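Local coordinates for protein Rho guanine nucleotide exchange factor 11 (Homo sapiens, PDB 5JHH) that probably acts as a guanine nucleotide exchange factor that activates Rho-family GTPases such as RhoA, at residues Q225-A230 with Q287-L292; V274-D279 with E360-A365; Q115-F120 with K206-A211; R39-L44 with I163-Q168; K95-L100 with T188-K193. All coordinates share one frame; numbering follows the deposited sequence.

Interaction 1: Q225-A230 with Q287-L292; sequences QKRLDA and QDEKLL
Arg227 O accepts a nearly straight hydrogen bond from Leu291 N (2.8 Å, 167° at the hydrogen), and Lys290 CA adds a C-H...O contact to that same oxygen. Two residues on, Asp229 N donates to Leu291 O at 2.9 Å, which completes a short parallel bridge pairing Leu228 with Leu291 and Asp229 with Leu292. The Arg227 side chain reinforces it: its NE donates to Glu289 O at 2.9 Å, more bent at 139° and from above the carbonyl plane. Leu291 CD1 lies over one face of the guanidinium and Glu289 OE2 over the opposite one, both toward the rim; no N-H of Arg227 points at OE2, which leaves only the attraction of opposite charges. Asp229 and Leu292 lie side by side, CB to CD2 3.6 Å, while Asp229 OD1 turns to Thr231 N. The pairing adds strand 228-229, which follows helix 189-227, to the PH sheet: strand 290-292 also pairs with strand 280-287, where Leu284 touches both Leu228 and Leu291.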
# COMPACT_ATOMS: atom_id res chain seq x y z
N GLN A 225 -4.40 -23.10 10.50
CA GLN A 225 -4.64 -24.06 11.55
C GLN A 225 -5.40 -25.30 11.04
O GLN A 225 -4.94 -26.41 11.23
CB GLN A 225 -5.43 -23.42 12.70
CG GLN A 225 -5.46 -24.26 13.96
CD GLN A 225 -4.07 -24.62 14.43
OE1 GLN A 225 -3.14 -23.81 14.34
NE2 GLN A 225 -3.91 -25.83 14.92
N LYS A 226 -6.53 -25.09 10.36
CA LYS A 226 -7.23 -26.16 9.64
C LYS A 226 -6.32 -27.06 8.81
O LYS A 226 -6.51 -28.26 8.77
CB LYS A 226 -8.30 -25.56 8.71
CG LYS A 226 -9.59 -25.21 9.42
CD LYS A 226 -10.54 -24.37 8.57
CE LYS A 226 -11.52 -23.60 9.48
NZ LYS A 226 -12.82 -23.28 8.82
N ARG A 227 -5.36 -26.46 8.13
CA ARG A 227 -4.48 -27.18 7.24
C ARG A 227 -3.25 -27.70 7.92
O ARG A 227 -2.41 -28.35 7.29
CB ARG A 227 -4.01 -26.24 6.16
CG ARG A 227 -5.13 -25.73 5.28
CD ARG A 227 -4.68 -24.50 4.55
NE ARG A 227 -3.39 -24.71 3.91
CZ ARG A 227 -2.72 -23.74 3.30
NH1 ARG A 227 -3.18 -22.49 3.29
NH2 ARG A 227 -1.56 -24.01 2.73
N LEU A 228 -3.12 -27.36 9.18
CA LEU A 228 -2.00 -27.82 9.97
C LEU A 228 -2.19 -29.28 10.26
O LEU A 228 -3.24 -29.70 10.74
CB LEU A 228 -1.94 -27.10 11.30
CG LEU A 228 -0.71 -27.33 12.18
CD1 LEU A 228 0.58 -26.84 11.55
CD2 LEU A 228 -0.91 -26.67 13.53
N ASP A 229 -1.13 -30.02 9.99
CA ASP A 229 -0.99 -31.40 10.42
C ASP A 229 0.27 -31.47 11.26
O ASP A 229 1.37 -31.41 10.71
CB ASP A 229 -0.87 -32.28 9.17
CG ASP A 229 -0.53 -33.74 9.48
OD1 ASP A 229 -0.04 -34.05 10.59
OD2 ASP A 229 -0.74 -34.57 8.58
N ALA A 230 0.11 -31.56 12.58
CA ALA A 230 1.23 -31.77 13.51
C ALA A 230 1.19 -33.22 14.02
O ALA A 230 1.34 -33.47 15.22
CB ALA A 230 1.13 -30.81 14.68
N GLN A 287 2.51 -29.51 1.35
CA GLN A 287 2.27 -30.89 0.95
C GLN A 287 0.84 -30.93 0.51
O GLN A 287 -0.06 -31.11 1.33
CB GLN A 287 2.51 -31.81 2.14
CG GLN A 287 1.67 -33.07 2.22
CD GLN A 287 2.31 -34.24 1.53
OE1 GLN A 287 1.98 -34.55 0.39
NE2 GLN A 287 3.24 -34.90 2.22
N ASP A 288 0.65 -30.71 -0.79
CA ASP A 288 -0.65 -30.35 -1.34
C ASP A 288 -1.13 -29.09 -0.64
O ASP A 288 -0.50 -28.04 -0.75
CB ASP A 288 -1.68 -31.50 -1.20
CG ASP A 288 -1.56 -32.54 -2.31
OD1 ASP A 288 -0.66 -32.42 -3.17
OD2 ASP A 288 -2.37 -33.49 -2.33
N GLU A 289 -2.23 -29.22 0.11
CA GLU A 289 -2.84 -28.08 0.72
C GLU A 289 -2.63 -28.20 2.20
O GLU A 289 -3.25 -27.49 2.98
CB GLU A 289 -4.33 -28.02 0.38
CG GLU A 289 -4.86 -26.60 0.21
CD GLU A 289 -4.26 -25.86 -1.00
OE1 GLU A 289 -4.48 -26.33 -2.14
OE2 GLU A 289 -3.58 -24.81 -0.81
N LYS A 290 -1.76 -29.11 2.62
CA LYS A 290 -1.56 -29.31 4.03
C LYS A 290 -0.23 -28.71 4.44
O LYS A 290 0.65 -28.49 3.60
CB LYS A 290 -1.71 -30.79 4.40
CG LYS A 290 -3.13 -31.33 4.12
CD LYS A 290 -3.81 -31.94 5.35
CE LYS A 290 -4.76 -30.99 6.08
NZ LYS A 290 -4.71 -31.12 7.58
N LEU A 291 -0.14 -28.33 5.71
CA LEU A 291 1.07 -27.71 6.27
C LEU A 291 1.57 -28.66 7.33
O LEU A 291 0.96 -28.82 8.40
CB LEU A 291 0.77 -26.34 6.92
CG LEU A 291 0.21 -25.27 5.97
CD1 LEU A 291 -0.29 -24.06 6.74
CD2 LEU A 291 1.23 -24.88 4.92
N LEU A 292 2.69 -29.30 7.01
CA LEU A 292 3.18 -30.40 7.80
C LEU A 292 4.20 -29.91 8.78
O LEU A 292 5.27 -29.41 8.39
CB LEU A 292 3.86 -31.42 6.90
CG LEU A 292 2.98 -32.18 5.94
CD1 LEU A 292 3.82 -33.33 5.39
CD2 LEU A 292 1.69 -32.68 6.61

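Interaction 2: V274-D279 with E360-A365; sequences VLLLED and ELLEEA
From the strand, Leu276 alone makes the apolar contacts, pointing from strand 274-277 to the helix segment 360-365. Its CD2 approaches Leu361 CB at 4.1 Å and Leu362 CD2 at 4.2 Å, while CD1 is directed at Ala365 CB, 4.3 Å away. The two methyls therefore divide the helix surface, one serving the turn at Leu361 and Leu362, the other the residue one turn later. Leu276 CG stands anti to its backbone N (chi1 170°), and its two methyls branch from there toward the helix. Contacts with the backbone form a second group. Leu276 CD2 also rests 4.0 Å from Leu361 O. Just past the strand the main chains of Glu278 and Ala365 draw near, their CA atoms 6.5 Å apart. The axes of the two short segments approach to 9.9 Å at an angle of 38°, and the buried area is a modest 175 Å². Leu316 touches both Leu276 and Ala365, Ile321 meets Leu362, and Ile255 meets Ala365, which extends the apolar cluster. A C-terminal helix closing one end of the curled sheet is the hallmark of the PH fold; here Leu276 packs on it.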
# COMPACT_ATOMS: atom_id res chain seq x y z
N VAL A 274 7.65 -20.65 6.17
CA VAL A 274 7.93 -20.43 7.58
C VAL A 274 7.21 -19.25 8.21
O VAL A 274 7.10 -18.18 7.61
CB VAL A 274 9.45 -20.52 7.90
CG1 VAL A 274 10.29 -20.73 6.65
CG2 VAL A 274 9.94 -19.35 8.72
N LEU A 275 6.69 -19.48 9.41
CA LEU A 275 5.98 -18.47 10.15
C LEU A 275 6.85 -17.93 11.23
O LEU A 275 7.33 -18.70 12.03
CB LEU A 275 4.76 -19.03 10.83
CG LEU A 275 3.82 -19.85 9.97
CD1 LEU A 275 2.57 -20.16 10.78
CD2 LEU A 275 3.50 -19.14 8.65
N LEU A 276 7.01 -16.62 11.30
CA LEU A 276 7.62 -15.99 12.44
C LEU A 276 6.52 -15.46 13.35
O LEU A 276 5.91 -14.46 13.06
CB LEU A 276 8.56 -14.87 12.00
CG LEU A 276 9.06 -14.02 13.14
CD1 LEU A 276 9.62 -14.87 14.27
CD2 LEU A 276 10.10 -13.03 12.65
N LEU A 277 6.29 -16.15 14.45
CA LEU A 277 5.35 -15.72 15.46
C LEU A 277 6.06 -14.91 16.56
O LEU A 277 7.25 -14.62 16.45
CB LEU A 277 4.65 -16.91 16.06
CG LEU A 277 4.20 -17.93 15.02
CD1 LEU A 277 3.35 -18.99 15.69
CD2 LEU A 277 3.43 -17.30 13.87
N GLU A 278 5.34 -14.53 17.58
CA GLU A 278 5.91 -13.69 18.60
C GLU A 278 6.98 -14.43 19.41
O GLU A 278 8.04 -13.88 19.79
CB GLU A 278 4.82 -13.26 19.55
CG GLU A 278 4.08 -12.05 19.06
CD GLU A 278 3.15 -11.53 20.13
OE1 GLU A 278 2.54 -12.37 20.86
OE2 GLU A 278 3.02 -10.27 20.23
N ASP A 279 6.71 -15.70 19.65
CA ASP A 279 7.52 -16.47 20.59
C ASP A 279 8.25 -17.63 19.91
O ASP A 279 9.21 -18.14 20.45
CB ASP A 279 6.62 -16.97 21.71
CG ASP A 279 5.38 -17.71 21.19
OD1 ASP A 279 5.11 -17.76 19.96
OD2 ASP A 279 4.65 -18.28 22.00
N GLU A 360 16.18 -8.65 9.98
CA GLU A 360 15.78 -7.51 10.76
C GLU A 360 14.65 -7.96 11.68
O GLU A 360 14.68 -7.71 12.87
CB GLU A 360 15.31 -6.41 9.84
CG GLU A 360 15.26 -5.02 10.44
CD GLU A 360 14.91 -3.97 9.38
OE1 GLU A 360 15.75 -3.07 9.14
OE2 GLU A 360 13.81 -4.05 8.76
N LEU A 361 13.69 -8.71 11.14
CA LEU A 361 12.55 -9.04 11.93
C LEU A 361 12.87 -10.13 12.93
O LEU A 361 12.39 -10.10 14.04
CB LEU A 361 11.36 -9.42 11.05
CG LEU A 361 10.83 -8.28 10.16
CD1 LEU A 361 9.99 -8.88 9.04
CD2 LEU A 361 10.00 -7.30 10.99
N LEU A 362 13.72 -11.07 12.53
CA LEU A 362 14.13 -12.12 13.43
C LEU A 362 14.88 -11.56 14.61
O LEU A 362 14.60 -11.90 15.74
CB LEU A 362 15.00 -13.15 12.73
CG LEU A 362 14.22 -14.25 12.02
CD1 LEU A 362 15.10 -14.97 11.01
CD2 LEU A 362 13.63 -15.21 13.02
N GLU A 363 15.83 -10.69 14.37
CA GLU A 363 16.58 -10.12 15.47
C GLU A 363 15.64 -9.36 16.43
O GLU A 363 15.73 -9.52 17.65
CB GLU A 363 17.70 -9.22 14.94
CG GLU A 363 18.85 -9.97 14.25
CD GLU A 363 19.86 -9.04 13.57
OE1 GLU A 363 19.45 -7.96 13.08
OE2 GLU A 363 21.06 -9.38 13.51
N GLU A 364 14.74 -8.55 15.88
CA GLU A 364 13.82 -7.76 16.70
C GLU A 364 13.00 -8.71 17.58
O GLU A 364 12.92 -8.56 18.80
CB GLU A 364 12.95 -6.84 15.81
CG GLU A 364 11.88 -5.98 16.50
CD GLU A 364 12.42 -4.95 17.53
OE1 GLU A 364 13.66 -4.81 17.72
OE2 GLU A 364 11.58 -4.28 18.18
N ALA A 365 12.48 -9.76 16.99
CA ALA A 365 11.58 -10.64 17.73
C ALA A 365 12.34 -11.34 18.84
O ALA A 365 11.79 -11.58 19.90
CB ALA A 365 10.99 -11.66 16.80

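Interaction 3: Q115-F120 with K206-A211; sequences QVAAQF and KYVNEA
Ala118 is the bump at the heart of this pairing: its CB enters a shallow hollow on helix segment 206-211 lined by Tyr207, Val208 and Ala211. Tyr207 CE1 forms one wall, 3.6 Å from Ala118 CB, and Ala211 CB another at 3.8 Å; Val208 CG2 sits a little further off at 4.3 Å. The methyl meets the tyrosine ring at its edge, in the ring plane, and not over a face. Tyr207 CG is anti to its backbone N (chi1 -180°); the ring flanks the hollow, and the Tyr207 hydroxyl ends beside Gln115, OH to CA 4.3 Å. In return Val208 is a bump for segment 115-120, its CG2 fitting against both alanines and lying 4.2 Å from Ala117 CB. The axes of the two short segments approach to 9.0 Å, crossing at -28°, consistent with the small alanines at the interface, and the CA atoms of Ala118 and Val208 are only 4.9 Å apart. Leu170 of helix 165-182 touches both Ala117 and Val208, and Val208 also packs on an apolar side chain of another protein chain. The principal contacts are between carbon atoms, which implies that shape and exclusion of water, more than directed polar bonds, hold helices 107-121 and 189-227 together here.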
# COMPACT_ATOMS: atom_id res chain seq x y z
N GLN A 115 -11.41 4.71 14.88
CA GLN A 115 -12.17 3.53 15.20
C GLN A 115 -13.03 3.22 14.01
O GLN A 115 -13.17 2.10 13.62
CB GLN A 115 -13.18 3.73 16.34
CG GLN A 115 -12.68 4.00 17.71
CD GLN A 115 -13.87 4.25 18.67
OE1 GLN A 115 -14.48 5.34 18.68
NE2 GLN A 115 -14.20 3.26 19.43
N VAL A 116 -13.77 4.22 13.56
CA VAL A 116 -14.72 4.04 12.49
C VAL A 116 -14.00 3.64 11.21
O VAL A 116 -14.36 2.67 10.61
CB VAL A 116 -15.56 5.30 12.31
CG1 VAL A 116 -16.48 5.15 11.13
CG2 VAL A 116 -16.40 5.52 13.58
N ALA A 117 -12.90 4.31 10.87
CA ALA A 117 -12.19 3.93 9.66
C ALA A 117 -11.61 2.54 9.76
O ALA A 117 -11.61 1.78 8.79
CB ALA A 117 -11.09 4.92 9.33
N ALA A 118 -11.17 2.17 10.94
CA ALA A 118 -10.55 0.86 11.09
C ALA A 118 -11.58 -0.25 10.98
O ALA A 118 -11.35 -1.24 10.32
CB ALA A 118 -9.80 0.75 12.44
N GLN A 119 -12.71 -0.08 11.64
CA GLN A 119 -13.79 -1.04 11.54
C GLN A 119 -14.23 -1.17 10.07
O GLN A 119 -14.36 -2.26 9.56
CB GLN A 119 -14.97 -0.67 12.46
CG GLN A 119 -15.95 -1.82 12.65
CD GLN A 119 -17.34 -1.43 13.18
OE1 GLN A 119 -18.27 -2.23 13.09
NE2 GLN A 119 -17.48 -0.22 13.76
N PHE A 120 -14.38 -0.06 9.35
CA PHE A 120 -14.75 -0.16 7.94
C PHE A 120 -13.72 -0.91 7.07
O PHE A 120 -14.12 -1.65 6.19
CB PHE A 120 -15.02 1.22 7.35
CG PHE A 120 -15.57 1.19 5.94
CD1 PHE A 120 -16.90 1.01 5.72
CD2 PHE A 120 -14.74 1.45 4.86
CE1 PHE A 120 -17.41 1.03 4.44
CE2 PHE A 120 -15.24 1.47 3.58
CZ PHE A 120 -16.58 1.27 3.36
N LYS A 206 -1.38 4.67 11.29
CA LYS A 206 -0.72 3.55 11.93
C LYS A 206 -1.72 2.66 12.62
O LYS A 206 -1.57 1.42 12.60
CB LYS A 206 0.34 4.02 12.93
CG LYS A 206 1.62 4.54 12.27
CD LYS A 206 2.59 5.02 13.36
CE LYS A 206 3.29 6.33 12.99
NZ LYS A 206 4.00 6.95 14.15
N TYR A 207 -2.74 3.27 13.19
CA TYR A 207 -3.79 2.53 13.86
C TYR A 207 -4.60 1.71 12.86
O TYR A 207 -4.87 0.54 13.09
CB TYR A 207 -4.71 3.53 14.60
CG TYR A 207 -5.87 2.93 15.36
CD1 TYR A 207 -6.98 2.49 14.69
CD2 TYR A 207 -5.88 2.87 16.75
CE1 TYR A 207 -8.06 1.95 15.38
CE2 TYR A 207 -6.97 2.35 17.45
CZ TYR A 207 -8.04 1.89 16.75
OH TYR A 207 -9.14 1.32 17.33
N VAL A 208 -4.98 2.31 11.72
CA VAL A 208 -5.72 1.55 10.69
C VAL A 208 -4.79 0.48 10.09
O VAL A 208 -5.20 -0.63 9.87
CB VAL A 208 -6.26 2.45 9.59
CG1 VAL A 208 -6.96 1.61 8.49
CG2 VAL A 208 -7.23 3.43 10.20
N ASN A 209 -3.54 0.82 9.87
CA ASN A 209 -2.58 -0.17 9.40
C ASN A 209 -2.56 -1.39 10.32
O ASN A 209 -2.65 -2.53 9.89
CB ASN A 209 -1.15 0.45 9.30
CG ASN A 209 -0.14 -0.49 8.65
OD1 ASN A 209 -0.02 -0.55 7.43
ND2 ASN A 209 0.53 -1.26 9.46
N GLU A 210 -2.47 -1.13 11.61
CA GLU A 210 -2.45 -2.20 12.57
C GLU A 210 -3.76 -2.99 12.59
O GLU A 210 -3.74 -4.21 12.66
CB GLU A 210 -2.06 -1.63 13.95
CG GLU A 210 -1.82 -2.65 15.04
CD GLU A 210 -0.59 -3.49 14.84
OE1 GLU A 210 0.35 -3.03 14.16
OE2 GLU A 210 -0.55 -4.60 15.39
N ALA A 211 -4.91 -2.35 12.45
CA ALA A 211 -6.15 -3.12 12.46
C ALA A 211 -6.24 -4.07 11.29
O ALA A 211 -6.74 -5.20 11.42
CB ALA A 211 -7.37 -2.22 12.47

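Interaction 4: R39-L44 with I163-Q168; sequences RTLRVL and IISEMQ
Leu44 spreads its two methyls over the backbone of Ile163, with CD1 3.9 Å and CD2 4.0 Å from Ile163 CA; CD2 also meets Ile163 CB at 4.2 Å. Here the long helix 18-54 comes near the chain just ahead of helix 165-182, the CA atoms of Leu44 and Ile163 being 7.0 Å apart. One turn earlier Thr40 presents its methyl, and its CG2 lies 3.7 Å from Ser165 OG. That hydroxyl stands between the backbone N and the carbonyl carbon (chi1 62°) and is hydrogen-bonded to Leu162 O; its contact with the Thr40 methyl is van der Waals. To one side, Leu41 crosses Glu166 obliquely, both of its methyls, CD1 and CD2, lying 3.9 Å from Glu166 OE1. The bend at chi2 (74°) sets CD of Glu166, and the other carboxylate oxygen, OE2, is hydrogen-bonded to His77 of helix 70-89, the helix that also touches Leu41 through Ile74. Across the two segments, then, leucine and threonine methyls face oxygens and backbone as much as other carbons. Ser165 OG and Glu166 OE2 find partners in Leu162 and His77, which lets them sit within a largely buried interface, and the histidine bond probably offsets some of the cost of placing a carboxylate beside leucine.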
# COMPACT_ATOMS: atom_id res chain seq x y z
N ARG A 39 -18.75 12.27 -1.84
CA ARG A 39 -19.56 11.84 -2.97
C ARG A 39 -19.39 10.35 -3.18
O ARG A 39 -20.37 9.61 -3.32
CB ARG A 39 -19.20 12.61 -4.23
CG ARG A 39 -20.24 12.52 -5.34
CD ARG A 39 -19.59 12.57 -6.73
NE ARG A 39 -20.34 11.78 -7.69
CZ ARG A 39 -19.92 10.63 -8.21
NH1 ARG A 39 -20.68 10.00 -9.06
NH2 ARG A 39 -18.74 10.11 -7.90
N THR A 40 -18.13 9.90 -3.16
CA THR A 40 -17.85 8.51 -3.39
C THR A 40 -18.48 7.62 -2.33
O THR A 40 -18.99 6.55 -2.63
CB THR A 40 -16.35 8.27 -3.42
OG1 THR A 40 -15.79 9.04 -4.45
CG2 THR A 40 -16.01 6.83 -3.68
N LEU A 41 -18.47 8.05 -1.08
CA LEU A 41 -19.11 7.25 -0.08
C LEU A 41 -20.61 7.15 -0.32
O LEU A 41 -21.23 6.11 -0.00
CB LEU A 41 -18.86 7.77 1.32
CG LEU A 41 -17.41 7.86 1.74
CD1 LEU A 41 -17.34 8.46 3.15
CD2 LEU A 41 -16.71 6.53 1.72
N ARG A 42 -21.22 8.22 -0.83
CA ARG A 42 -22.68 8.20 -1.05
C ARG A 42 -23.03 7.39 -2.25
O ARG A 42 -24.12 6.82 -2.30
CB ARG A 42 -23.29 9.58 -1.18
CG ARG A 42 -23.28 10.29 0.15
CD ARG A 42 -23.95 11.64 0.06
NE ARG A 42 -24.30 12.10 1.40
CZ ARG A 42 -23.98 13.28 1.89
NH1 ARG A 42 -24.31 13.59 3.13
NH2 ARG A 42 -23.33 14.16 1.13
N VAL A 43 -22.09 7.26 -3.18
CA VAL A 43 -22.24 6.30 -4.24
C VAL A 43 -22.22 4.88 -3.68
O VAL A 43 -23.07 4.07 -4.04
CB VAL A 43 -21.14 6.42 -5.28
CG1 VAL A 43 -21.22 5.28 -6.27
CG2 VAL A 43 -21.26 7.74 -6.01
N LEU A 44 -21.29 4.59 -2.76
CA LEU A 44 -21.26 3.28 -2.19
C LEU A 44 -22.59 3.01 -1.52
O LEU A 44 -23.12 1.88 -1.55
CB LEU A 44 -20.14 3.13 -1.15
CG LEU A 44 -18.71 3.12 -1.67
CD1 LEU A 44 -17.75 3.16 -0.50
CD2 LEU A 44 -18.45 1.85 -2.49
N ILE A 163 -14.58 1.02 -2.93
CA ILE A 163 -14.75 0.79 -1.49
C ILE A 163 -13.44 1.02 -0.69
O ILE A 163 -13.45 1.22 0.52
CB ILE A 163 -15.28 -0.62 -1.27
CG1 ILE A 163 -15.99 -0.73 0.06
CG2 ILE A 163 -14.18 -1.62 -1.35
CD1 ILE A 163 -16.55 -2.10 0.34
N ILE A 164 -12.34 0.99 -1.41
CA ILE A 164 -11.05 1.30 -0.86
C ILE A 164 -10.79 2.80 -0.71
O ILE A 164 -9.78 3.21 -0.16
CB ILE A 164 -9.95 0.65 -1.71
CG1 ILE A 164 -8.67 0.59 -0.94
CG2 ILE A 164 -9.73 1.42 -3.01
CD1 ILE A 164 -7.57 -0.07 -1.66
N SER A 165 -11.74 3.61 -1.14
CA SER A 165 -11.52 5.04 -1.15
C SER A 165 -11.30 5.58 0.25
O SER A 165 -10.61 6.56 0.40
CB SER A 165 -12.70 5.76 -1.80
OG SER A 165 -13.81 5.47 -0.97
N GLU A 166 -11.87 4.98 1.28
CA GLU A 166 -11.63 5.53 2.58
C GLU A 166 -10.16 5.38 3.00
O GLU A 166 -9.53 6.34 3.47
CB GLU A 166 -12.50 4.85 3.61
CG GLU A 166 -12.33 5.49 5.00
CD GLU A 166 -13.00 6.83 5.11
OE1 GLU A 166 -13.85 7.11 4.26
OE2 GLU A 166 -12.70 7.60 6.07
N MET A 167 -9.62 4.18 2.91
CA MET A 167 -8.21 4.00 3.22
C MET A 167 -7.41 4.98 2.42
O MET A 167 -6.55 5.68 2.95
CB MET A 167 -7.74 2.59 2.94
CG MET A 167 -6.27 2.36 3.24
SD MET A 167 -5.12 2.85 1.95
CE MET A 167 -5.50 1.67 0.66
N GLN A 168 -7.69 5.07 1.13
CA GLN A 168 -6.90 6.00 0.28
C GLN A 168 -7.05 7.46 0.70
O GLN A 168 -6.10 8.20 0.68
CB GLN A 168 -7.27 5.88 -1.20
CG GLN A 168 -7.02 4.49 -1.80
CD GLN A 168 -7.42 4.45 -3.28
OE1 GLN A 168 -6.66 3.98 -4.14
NE2 GLN A 168 -8.61 4.98 -3.59

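Interaction 5: K95-L100 with T188-K193; sequences KEISDL and TSEHEK
The main chains come nearest where Ser98 and Glu190 put their CA atoms 5.7 Å apart, the start of helix 98-105 facing the first turn of helix 189-227. Glu190 spans the gap with its carboxylate. Its OE2 accepts from Ile97 N at 2.7 Å (161° at the hydrogen), on the syn side and close to the carboxylate plane, while OE1 takes Ser98 N at 3.1 Å, also syn. Ser98 OG adds a short bond of 2.6 Å to the same OE1, reaching it nearly along the C-O axis and from the same face as Ser98 N. Two donors of one residue thus grip OE1, and together with the bond to OE2 they should fix the rotation of the carboxylate. Glu190 CG lies anti to its backbone N (chi1 176°), and the bend at chi2 swings CD across to the facing backbone. Ser98 OG in turn accepts from Lys193 NZ at 3.0 Å. That amine also forms a salt bridge with Asp99 OD1 at 2.8 Å, approaching from above the carboxylate plane. Behind the polar network Ile97 packs on Ile27, Phe31 and Leu87 of helices 18-54 and 70-89. With Ile97 at the N-cap position, an acid from another helix satisfies N-H groups at a helix start, where the helix dipole would probably favour the negative charge, and it ties two helices of the all-helical DH domain together.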
# COMPACT_ATOMS: atom_id res chain seq x y z
N LYS A 95 -8.60 31.85 6.25
CA LYS A 95 -7.61 32.36 7.18
C LYS A 95 -7.04 31.20 7.96
O LYS A 95 -6.53 30.29 7.33
CB LYS A 95 -8.22 33.45 8.06
CG LYS A 95 -8.56 34.73 7.29
CD LYS A 95 -7.33 35.32 6.59
CE LYS A 95 -7.56 36.77 6.15
NZ LYS A 95 -8.65 36.90 5.14
N GLU A 96 -7.13 31.19 9.28
CA GLU A 96 -6.60 30.05 10.04
C GLU A 96 -7.46 28.80 9.81
O GLU A 96 -8.69 28.86 9.69
CB GLU A 96 -6.47 30.29 11.55
CG GLU A 96 -6.90 31.64 12.10
CD GLU A 96 -5.87 32.71 11.80
OE1 GLU A 96 -6.19 33.64 11.03
OE2 GLU A 96 -4.73 32.58 12.29
N ILE A 97 -6.79 27.66 9.79
CA ILE A 97 -7.45 26.43 9.48
C ILE A 97 -7.12 25.35 10.47
O ILE A 97 -7.74 24.30 10.46
CB ILE A 97 -7.11 26.02 8.04
CG1 ILE A 97 -8.31 25.38 7.41
CG2 ILE A 97 -5.81 25.20 7.97
CD1 ILE A 97 -8.06 24.97 5.98
N SER A 98 -6.21 25.63 11.41
CA SER A 98 -5.70 24.59 12.26
C SER A 98 -6.78 24.02 13.18
O SER A 98 -6.79 22.83 13.45
CB SER A 98 -4.50 25.07 13.09
OG SER A 98 -4.85 26.18 13.87
N ASP A 99 -7.67 24.86 13.67
CA ASP A 99 -8.71 24.40 14.56
C ASP A 99 -9.69 23.43 13.82
O ASP A 99 -10.19 22.51 14.40
CB ASP A 99 -9.51 25.58 15.08
CG ASP A 99 -8.77 26.44 16.13
OD1 ASP A 99 -7.80 25.99 16.77
OD2 ASP A 99 -9.22 27.58 16.34
N LEU A 100 -10.06 23.75 12.59
CA LEU A 100 -10.83 22.84 11.80
C LEU A 100 -10.10 21.50 11.63
O LEU A 100 -10.69 20.44 11.82
CB LEU A 100 -11.14 23.49 10.47
CG LEU A 100 -11.98 22.72 9.47
CD1 LEU A 100 -13.32 22.29 10.03
CD2 LEU A 100 -12.20 23.60 8.27
N THR A 188 4.07 30.85 14.01
CA THR A 188 2.64 30.99 14.28
C THR A 188 2.16 29.83 15.14
O THR A 188 2.64 28.71 14.99
CB THR A 188 1.87 30.94 12.94
OG1 THR A 188 2.60 31.64 11.94
CG2 THR A 188 0.59 31.63 13.06
N SER A 189 1.21 30.09 16.02
CA SER A 189 0.42 29.01 16.63
C SER A 189 -0.25 28.12 15.55
O SER A 189 -0.27 26.89 15.65
CB SER A 189 -0.67 29.59 17.53
OG SER A 189 -0.08 30.17 18.68
N GLU A 190 -0.80 28.77 14.54
CA GLU A 190 -1.36 28.12 13.39
C GLU A 190 -0.43 26.97 12.93
O GLU A 190 -0.88 25.83 12.75
CB GLU A 190 -1.58 29.15 12.27
CG GLU A 190 -2.07 28.59 10.93
CD GLU A 190 -3.52 28.04 10.94
OE1 GLU A 190 -4.15 27.80 12.01
OE2 GLU A 190 -4.05 27.86 9.81
N HIS A 191 0.85 27.28 12.83
CA HIS A 191 1.80 26.43 12.16
C HIS A 191 2.03 25.20 13.04
O HIS A 191 2.02 24.04 12.56
CB HIS A 191 3.11 27.19 11.90
CG HIS A 191 4.15 26.39 11.19
ND1 HIS A 191 4.93 25.46 11.83
CD2 HIS A 191 4.54 26.40 9.90
CE1 HIS A 191 5.75 24.91 10.95
NE2 HIS A 191 5.54 25.47 9.77
N GLU A 192 2.23 25.47 14.31
CA GLU A 192 2.44 24.45 15.34
C GLU A 192 1.27 23.45 15.44
O GLU A 192 1.47 22.24 15.61
CB GLU A 192 2.62 25.18 16.67
CG GLU A 192 3.20 24.38 17.83
CD GLU A 192 3.47 25.24 19.09
OE1 GLU A 192 2.61 26.07 19.49
OE2 GLU A 192 4.54 25.08 19.71
N LYS A 193 0.06 23.99 15.37
CA LYS A 193 -1.19 23.23 15.52
C LYS A 193 -1.50 22.35 14.27
O LYS A 193 -1.94 21.23 14.40
CB LYS A 193 -2.36 24.19 15.81
CG LYS A 193 -2.51 24.57 17.29
CD LYS A 193 -3.15 25.94 17.45
CE LYS A 193 -4.66 25.87 17.44
NZ LYS A 193 -5.20 27.06 16.73

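Overall arrangement
Helix 189-227 strings three of the contacts together: interaction 5 near its start, interaction 3 midway, and interaction 1 where it runs into the PH sheet, with centres 26 Å (5 to 3) and 31 Å (3 to 1) apart. Interactions 1 and 5 lie on opposite sides of the chain's centre, 56 Å apart. Interactions 3 and 4 touch directly, Phe120 CE2 lying 3.6 Å from Ile163 O. Residues of segments 163-168 and 206-211 also meet another protein chain, consistent with a GTPase-binding surface on the DH domain. Interactions 1 and 2 share the PH sheet without touching, their nearest atoms about 6 Å apart.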